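Subtilase cytotoxin subunit A (Escherichia coli, PDB 2IY9) cleaves the host endoplasmic reticulum chaperone BiP at a single site as the serine protease subunit of an AB5 toxin, triggering stress and eventual cell death. Local coordinates at residues Pro199-Pro204 with Pro214-Val218; Ala220-Tyr224 with Gly253-Thr257; Arg241-Asn245 with Leu311-Val315. All blocks are in the same frame, centred on the assembly; numbering follows the deposited sequence.

Interaction 1: residues Pro199-Pro204 with Pro214-Val218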
loop_
_atom_site.group_PDB
_atom_site.type_symbol
_atom_site.label_atom_id
_atom_site.label_comp_id
_atom_site.label_asym_id
_atom_site.label_seq_id
_atom_site.Cartn_x
_atom_site.Cartn_y
_atom_site.Cartn_z
ATOM N N PRO A 199 -4.186 -0.847 10.079
ATOM C CA PRO A 199 -3.068 -0.459 10.943
ATOM C C PRO A 199 -2.522 0.958 10.776
ATOM O O PRO A 199 -1.564 1.304 11.461
ATOM C CB PRO A 199 -1.969 -1.465 10.566
ATOM C CG PRO A 199 -2.258 -1.819 9.140
ATOM C CD PRO A 199 -3.726 -1.601 8.896
ATOM N N ALA A 200 -3.106 1.780 9.903
ATOM C CA ALA A 200 -2.631 3.169 9.798
ATOM C C ALA A 200 -2.681 3.899 11.162
ATOM O O ALA A 200 -1.826 4.737 11.449
ATOM C CB ALA A 200 -3.410 3.943 8.736
ATOM N N ALA A 201 -3.652 3.537 12.002
ATOM C CA ALA A 201 -3.868 4.199 13.306
ATOM C C ALA A 201 -2.787 3.880 14.352
ATOM O O ALA A 201 -2.747 4.507 15.416
ATOM C CB ALA A 201 -5.234 3.844 13.850
ATOM N N TYR A 202 -1.925 2.905 14.051
ATOM C CA TYR A 202 -0.774 2.619 14.890
ATOM C C TYR A 202 -0.035 3.930 15.128
ATOM O O TYR A 202 0.317 4.648 14.177
ATOM C CB TYR A 202 0.135 1.573 14.232
ATOM C CG TYR A 202 1.342 1.156 15.059
ATOM C CD1 TYR A 202 1.199 0.730 16.386
ATOM C CD2 TYR A 202 2.622 1.159 14.502
ATOM C CE1 TYR A 202 2.312 0.339 17.144
ATOM C CE2 TYR A 202 3.738 0.771 15.246
ATOM C CZ TYR A 202 3.569 0.366 16.568
ATOM O OH TYR A 202 4.662 -0.018 17.303
ATOM N N HIS A 203 0.159 4.257 16.405
ATOM C CA HIS A 203 0.664 5.582 16.790
ATOM C C HIS A 203 1.689 5.476 17.916
ATOM O O HIS A 203 1.452 5.967 19.027
ATOM C CB HIS A 203 -0.507 6.474 17.204
ATOM C CG HIS A 203 -0.210 7.942 17.144
ATOM N ND1 HIS A 203 0.040 8.604 15.962
ATOM C CD2 HIS A 203 -0.170 8.883 18.117
ATOM C CE1 HIS A 203 0.247 9.885 16.211
ATOM N NE2 HIS A 203 0.124 10.082 17.511
ATOM N N PRO A 204 2.849 4.866 17.625
ATOM C CA PRO A 204 3.820 4.592 18.688
ATOM C C PRO A 204 4.319 5.880 19.333
ATOM O O PRO A 204 4.487 6.904 18.650
ATOM C CB PRO A 204 4.964 3.881 17.954
ATOM C CG PRO A 204 4.785 4.207 16.515
ATOM C CD PRO A 204 3.329 4.419 16.302
ATOM N N PRO A 214 7.141 -0.208 11.393
ATOM C CA PRO A 214 7.103 -0.860 10.079
ATOM C C PRO A 214 5.923 -0.431 9.183
ATOM O O PRO A 214 5.799 -0.925 8.070
ATOM C CB PRO A 214 6.944 -2.326 10.447
ATOM C CG PRO A 214 6.043 -2.291 11.640
ATOM C CD PRO A 214 6.430 -1.021 12.404
ATOM N N VAL A 215 5.080 0.476 9.676
ATOM C CA VAL A 215 3.914 0.969 8.925
ATOM C C VAL A 215 4.267 2.257 8.154
ATOM O O VAL A 215 4.881 3.162 8.705
ATOM C CB VAL A 215 2.704 1.227 9.864
ATOM C CG1 VAL A 215 1.454 1.694 9.072
ATOM C CG2 VAL A 215 2.364 -0.034 10.685
ATOM N N ILE A 216 3.854 2.318 6.887
ATOM C CA ILE A 216 3.931 3.522 6.069
ATOM C C ILE A 216 2.498 3.925 5.725
ATOM O O ILE A 216 1.785 3.192 5.033
ATOM C CB ILE A 216 4.773 3.299 4.784
ATOM C CG1 ILE A 216 6.224 2.967 5.156
ATOM C CG2 ILE A 216 4.744 4.549 3.894
ATOM C CD1 ILE A 216 7.058 2.473 3.976
ATOM N N ARG A 217 2.078 5.066 6.264
ATOM C CA ARG A 217 0.680 5.520 6.213
ATOM C C ARG A 217 0.525 6.468 5.040
ATOM O O ARG A 217 1.216 7.474 4.962
ATOM C CB ARG A 217 0.304 6.254 7.513
ATOM C CG ARG A 217 0.436 5.396 8.771
ATOM C CD ARG A 217 0.739 6.235 10.029
ATOM N NE ARG A 217 1.040 5.336 11.146
ATOM C CZ ARG A 217 2.251 4.860 11.408
ATOM N NH1 ARG A 217 3.291 5.237 10.662
ATOM N NH2 ARG A 217 2.432 4.028 12.428
ATOM N N VAL A 218 -0.392 6.139 4.135
ATOM C CA VAL A 218 -0.471 6.804 2.841
ATOM C C VAL A 218 -1.776 7.609 2.676
ATOM O O VAL A 218 -2.871 7.073 2.865
ATOM C CB VAL A 218 -0.311 5.773 1.681
ATOM C CG1 VAL A 218 -0.441 6.460 0.305
ATOM C CG2 VAL A 218 1.043 5.026 1.778
#
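Arg217, on strand 215-221, reaches into the loop 199-204 and binds two of its carbonyl groups with the edge of its guanidinium. NE donates to Ala200 O at 2.9 Å and more weakly to Tyr202 O at 3.2 Å, while NH2 of Arg217 gives the stronger bond to Tyr202 O at 2.8 Å. The charge is met by two aspartates: NH1 forms a salt bridge with Asp248, beside strand 249-252, and NH2 one with Asp213, just before Pro214. The loop satisfies itself in part, since Pro199, which follows a cis peptide bond, opens a type I turn closed by Tyr202 N to Pro199 O at 3.1 Å. Next to the polar group the Tyr202 ring touches apolar neighbours, CD2 lying 4.0 Å from Val215 CG2 and CE2 4.3 Å from Pro214 CD. The buried arginine fastens the connection from strand 176-180 back onto strand 215-221, its neighbour in the parallel sheet, in the alpha/beta core of a subtilisin-like S8 protease.

Interaction 2: residues Ala220-Tyr224 with Gly253-Thr257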
loop_
_atom_site.group_PDB
_atom_site.type_symbol
_atom_site.label_atom_id
_atom_site.label_comp_id
_atom_site.label_asym_id
_atom_site.label_seq_id
_atom_site.Cartn_x
_atom_site.Cartn_y
_atom_site.Cartn_z
ATOM N N ALA A 220 -3.983 10.414 -0.086
ATOM C CA ALA A 220 -4.263 10.466 -1.534
ATOM C C ALA A 220 -4.252 11.891 -2.087
ATOM O O ALA A 220 -4.875 12.798 -1.515
ATOM C CB ALA A 220 -5.594 9.814 -1.830
ATOM N N LEU A 221 -3.537 12.069 -3.195
ATOM C CA LEU A 221 -3.400 13.373 -3.842
ATOM C C LEU A 221 -4.331 13.513 -5.027
ATOM O O LEU A 221 -4.613 12.534 -5.730
ATOM C CB LEU A 221 -1.967 13.566 -4.341
ATOM C CG LEU A 221 -0.878 13.651 -3.275
ATOM C CD1 LEU A 221 0.500 13.541 -3.900
ATOM C CD2 LEU A 221 -1.025 14.939 -2.439
ATOM N N ALA A 222 -4.772 14.746 -5.260
ATOM C CA ALA A 222 -5.475 15.111 -6.491
ATOM C C ALA A 222 -4.519 15.019 -7.677
ATOM O O ALA A 222 -3.299 15.078 -7.514
ATOM C CB ALA A 222 -6.036 16.520 -6.373
ATOM N N GLN A 223 -5.085 14.885 -8.872
ATOM C CA GLN A 223 -4.291 14.826 -10.090
ATOM C C GLN A 223 -3.409 16.062 -10.229
ATOM O O GLN A 223 -3.855 17.189 -9.987
ATOM C CB GLN A 223 -5.215 14.710 -11.301
ATOM C CG GLN A 223 -4.487 14.474 -12.614
ATOM C CD GLN A 223 -5.432 14.038 -13.710
ATOM O OE1 GLN A 223 -6.512 13.503 -13.434
ATOM N NE2 GLN A 223 -5.031 14.249 -14.965
ATOM N N TYR A 224 -2.156 15.828 -10.605
ATOM C CA TYR A 224 -1.202 16.883 -10.884
ATOM C C TYR A 224 -0.194 16.434 -11.945
ATOM O O TYR A 224 0.005 15.233 -12.169
ATOM C CB TYR A 224 -0.466 17.305 -9.604
ATOM C CG TYR A 224 0.401 16.213 -8.990
ATOM C CD1 TYR A 224 1.779 16.199 -9.182
ATOM C CD2 TYR A 224 -0.169 15.206 -8.202
ATOM C CE1 TYR A 224 2.580 15.198 -8.605
ATOM C CE2 TYR A 224 0.610 14.208 -7.625
ATOM C CZ TYR A 224 1.980 14.204 -7.826
ATOM O OH TYR A 224 2.746 13.200 -7.248
ATOM N N GLY A 253 -3.785 9.730 -5.962
ATOM C CA GLY A 253 -5.006 9.066 -5.534
ATOM C C GLY A 253 -6.287 9.651 -6.103
ATOM O O GLY A 253 -7.326 9.609 -5.450
ATOM N N GLN A 254 -6.218 10.169 -7.324
ATOM C CA GLN A 254 -7.417 10.671 -8.022
ATOM C C GLN A 254 -7.413 10.256 -9.491
ATOM O O GLN A 254 -6.366 10.297 -10.134
ATOM C CB GLN A 254 -7.481 12.190 -7.917
ATOM C CG GLN A 254 -8.808 12.786 -8.337
ATOM C CD GLN A 254 -8.756 14.283 -8.323
ATOM O OE1 GLN A 254 -8.115 14.896 -9.169
ATOM N NE2 GLN A 254 -9.412 14.886 -7.344
ATOM N N ASN A 255 -8.582 9.871 -10.016
ATOM C CA ASN A 255 -8.714 9.557 -11.440
ATOM C C ASN A 255 -7.782 8.391 -11.760
ATOM O O ASN A 255 -6.944 8.471 -12.659
ATOM C CB ASN A 255 -8.358 10.795 -12.288
ATOM C CG ASN A 255 -8.704 10.628 -13.758
ATOM O OD1 ASN A 255 -9.659 9.923 -14.103
ATOM N ND2 ASN A 255 -7.945 11.306 -14.638
ATOM N N ILE A 256 -7.901 7.328 -10.971
ATOM C CA ILE A 256 -7.031 6.161 -11.121
ATOM C C ILE A 256 -7.799 5.005 -11.769
ATOM O O ILE A 256 -8.819 4.557 -11.238
ATOM C CB ILE A 256 -6.453 5.686 -9.751
ATOM C CG1 ILE A 256 -5.818 6.845 -8.948
ATOM C CG2 ILE A 256 -5.511 4.491 -9.949
ATOM C CD1 ILE A 256 -4.495 7.444 -9.527
ATOM N N THR A 257 -7.315 4.538 -12.919
ATOM C CA THR A 257 -7.966 3.443 -13.641
ATOM C C THR A 257 -7.456 2.097 -13.087
ATOM O O THR A 257 -6.264 1.947 -12.838
ATOM C CB THR A 257 -7.710 3.553 -15.164
ATOM O OG1 THR A 257 -8.077 4.867 -15.624
ATOM C CG2 THR A 257 -8.527 2.540 -15.930
HETATM O O HOH W 1 -8.585 14.222 -11.901
#
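A glutamine side chain stands in for a backbone acceptor here: OE1 of Gln254 takes the amide of Gln223, N to OE1 3.0 Å and almost straight at 174°, just where the two segments part. The same OE1 accepts a bond from a water at 2.9 Å, and this water also donates to Gln223 OE1 at 2.7 Å, so one molecule bridges the two glutamines. Gln223 OE1 accepts a second bond from Asn255 ND2 at 2.9 Å, which draws the exposed end of the contact together. Towards the interior the pairing is of main chain, Gly253 N donating a hydrogen bond to Leu221 O at 2.9 Å. Gln254 N, although 3.3 Å from Leu221 O, is badly angled for a bond. Glycine suits position 253 because a beta carbon would lie 2.3 Å from Ala220 CB, a clash; as it is, Ala220 CB packs on Gly253 CA at 3.8 Å. Asn255, with positive phi and psi, forms a G1 beta bulge with Ile256 opposite Gly268. The contact thus extends the meeting of parallel strands 215-221 and 249-252 to the start of the hairpin 256-259/265-268, with Ala220 resting on the helix 271-288 that carries Ser272, the probable charge-relay serine, and helix 25-30 flanking the outer end through Trp25, which touches Gln223 and bonds to Gln254 O.

Interaction 3: residues Arg241-Asn245 with Leu311-Val315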
loop_
_atom_site.group_PDB
_atom_site.type_symbol
_atom_site.label_atom_id
_atom_site.label_comp_id
_atom_site.label_asym_id
_atom_site.label_seq_id
_atom_site.Cartn_x
_atom_site.Cartn_y
_atom_site.Cartn_z
ATOM N N ARG A 241 -8.394 11.191 4.075
ATOM C CA ARG A 241 -8.109 11.560 5.458
ATOM C C ARG A 241 -6.699 12.155 5.536
ATOM O O ARG A 241 -5.874 11.962 4.619
ATOM C CB ARG A 241 -8.245 10.352 6.378
ATOM C CG ARG A 241 -9.674 10.017 6.662
ATOM C CD ARG A 241 -9.824 8.920 7.693
ATOM N NE ARG A 241 -11.239 8.757 8.015
ATOM C CZ ARG A 241 -11.737 7.848 8.839
ATOM N NH1 ARG A 241 -10.940 6.988 9.465
ATOM N NH2 ARG A 241 -13.047 7.808 9.043
ATOM N N PHE A 242 -6.428 12.901 6.605
ATOM C CA PHE A 242 -5.181 13.652 6.706
ATOM C C PHE A 242 -4.807 13.954 8.155
ATOM O O PHE A 242 -5.599 13.747 9.082
ATOM C CB PHE A 242 -5.268 14.967 5.906
ATOM C CG PHE A 242 -6.232 15.982 6.487
ATOM C CD1 PHE A 242 -5.794 16.939 7.410
ATOM C CD2 PHE A 242 -7.563 15.989 6.104
ATOM C CE1 PHE A 242 -6.685 17.882 7.957
ATOM C CE2 PHE A 242 -8.463 16.942 6.626
ATOM C CZ PHE A 242 -8.026 17.881 7.558
ATOM N N GLY A 243 -3.589 14.453 8.335
ATOM C CA GLY A 243 -3.165 14.922 9.644
ATOM C C GLY A 243 -1.709 14.655 9.896
ATOM O O GLY A 243 -1.263 13.504 9.867
ATOM N N ASN A 244 -0.964 15.733 10.137
ATOM C CA ASN A 244 0.428 15.630 10.522
ATOM C C ASN A 244 0.583 14.656 11.693
ATOM O O ASN A 244 -0.228 14.660 12.624
ATOM C CB ASN A 244 0.979 17.009 10.877
ATOM C CG ASN A 244 2.474 17.001 11.062
ATOM O OD1 ASN A 244 2.979 16.556 12.089
ATOM N ND2 ASN A 244 3.194 17.485 10.066
ATOM N N ASN A 245 1.607 13.807 11.608
ATOM C CA ASN A 245 1.887 12.746 12.598
ATOM C C ASN A 245 0.981 11.497 12.511
ATOM O O ASN A 245 1.159 10.538 13.274
ATOM C CB ASN A 245 1.919 13.300 14.033
ATOM C CG ASN A 245 2.937 12.589 14.907
ATOM O OD1 ASN A 245 2.696 12.355 16.097
ATOM N ND2 ASN A 245 4.083 12.243 14.326
ATOM N N LEU A 311 1.914 21.313 2.521
ATOM C CA LEU A 311 1.285 20.046 2.925
ATOM C C LEU A 311 1.645 19.578 4.337
ATOM O O LEU A 311 1.204 18.516 4.770
ATOM C CB LEU A 311 1.622 18.938 1.910
ATOM C CG LEU A 311 1.054 19.123 0.495
ATOM C CD1 LEU A 311 1.524 18.013 -0.438
ATOM C CD2 LEU A 311 -0.464 19.195 0.504
ATOM N N VAL A 312 2.422 20.376 5.067
ATOM C CA VAL A 312 2.887 19.957 6.393
ATOM C C VAL A 312 1.737 19.681 7.391
ATOM O O VAL A 312 1.827 18.743 8.177
ATOM C CB VAL A 312 3.965 20.920 6.955
ATOM C CG1 VAL A 312 4.373 20.528 8.381
ATOM C CG2 VAL A 312 5.197 20.909 6.031
ATOM N N ASP A 313 0.650 20.454 7.342
ATOM C CA ASP A 313 -0.493 20.170 8.235
ATOM C C ASP A 313 -1.184 18.837 7.936
ATOM O O ASP A 313 -1.795 18.253 8.823
ATOM C CB ASP A 313 -1.552 21.281 8.228
ATOM C CG ASP A 313 -2.658 21.033 9.256
ATOM O OD1 ASP A 313 -2.352 21.027 10.468
ATOM O OD2 ASP A 313 -3.823 20.808 8.859
ATOM N N LYS A 314 -1.074 18.378 6.686
ATOM C CA LYS A 314 -1.812 17.225 6.179
ATOM C C LYS A 314 -0.971 15.940 6.216
ATOM O O LYS A 314 -1.512 14.845 6.375
ATOM C CB LYS A 314 -2.290 17.495 4.739
ATOM C CG LYS A 314 -3.222 18.731 4.579
ATOM C CD LYS A 314 -4.043 18.707 3.274
ATOM C CE LYS A 314 -3.310 19.415 2.112
ATOM N NZ LYS A 314 -4.050 19.518 0.778
ATOM N N VAL A 315 0.350 16.091 6.088
ATOM C CA VAL A 315 1.276 14.967 5.939
ATOM C C VAL A 315 2.563 15.302 6.685
ATOM O O VAL A 315 3.080 16.422 6.570
ATOM C CB VAL A 315 1.645 14.737 4.437
ATOM C CG1 VAL A 315 2.663 13.592 4.280
ATOM C CG2 VAL A 315 0.409 14.477 3.586
#
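Three hydrogen bonds, all donated by 241-245 to main-chain carbonyls of 311-315, hold these loops together. Two come from the backbone: Gly243 N to Lys314 O at 2.9 Å and Asn244 N to Asp313 O at 3.0 Å. The third is from a side chain, Asn244 ND2 to Val312 O at 2.6 Å, so the successive carbonyls of Val312, Asp313 and Lys314 are all engaged. Residues 312-314 have helical backbone angles without the regular helical bonds; just before them, Leu311 O accepts both Lys314 N and Val315 N. Phe242 adds van der Waals contact: its CB lies 3.8 Å from Lys314 O and 4.1 Å from Lys314 CB, and its CE1 4.2 Å from Asp313 OD2, a carboxylate whose salt bridge is to Arg189. Gly243 adopts phi 145°, psi 121°, where a beta carbon would jam against the preceding carbonyl. Far from the charge relay residues, this is loop-to-loop packing in a subtilisin-like fold: the connection from strand 215-221 to 249-252 binds the turn between strands 306-307 and 319-320.

From the N terminus, interaction 1 comes first: it closes a short loop around helix 207-211, before strand 215-221 continues straight into interaction 2. That second contact closes a longer loop, which runs through strand 249-252. Interaction 3 starts within this loop at 241-245 and ends far beyond it at 311-315, so interactions 2 and 3 cross, whereas interaction 1 is in series with both. Strand 215-221 serves interactions 1 and 2, about 21 Å apart between centres. Interactions 1 and 3 meet where His203 CE1 packs 3.1 Å from Asn245 O. Together they tie the end of the parallel sheet formed by strands 215-221 and 249-252 to the hairpin 256-259/265-268 and to the loop 311-315.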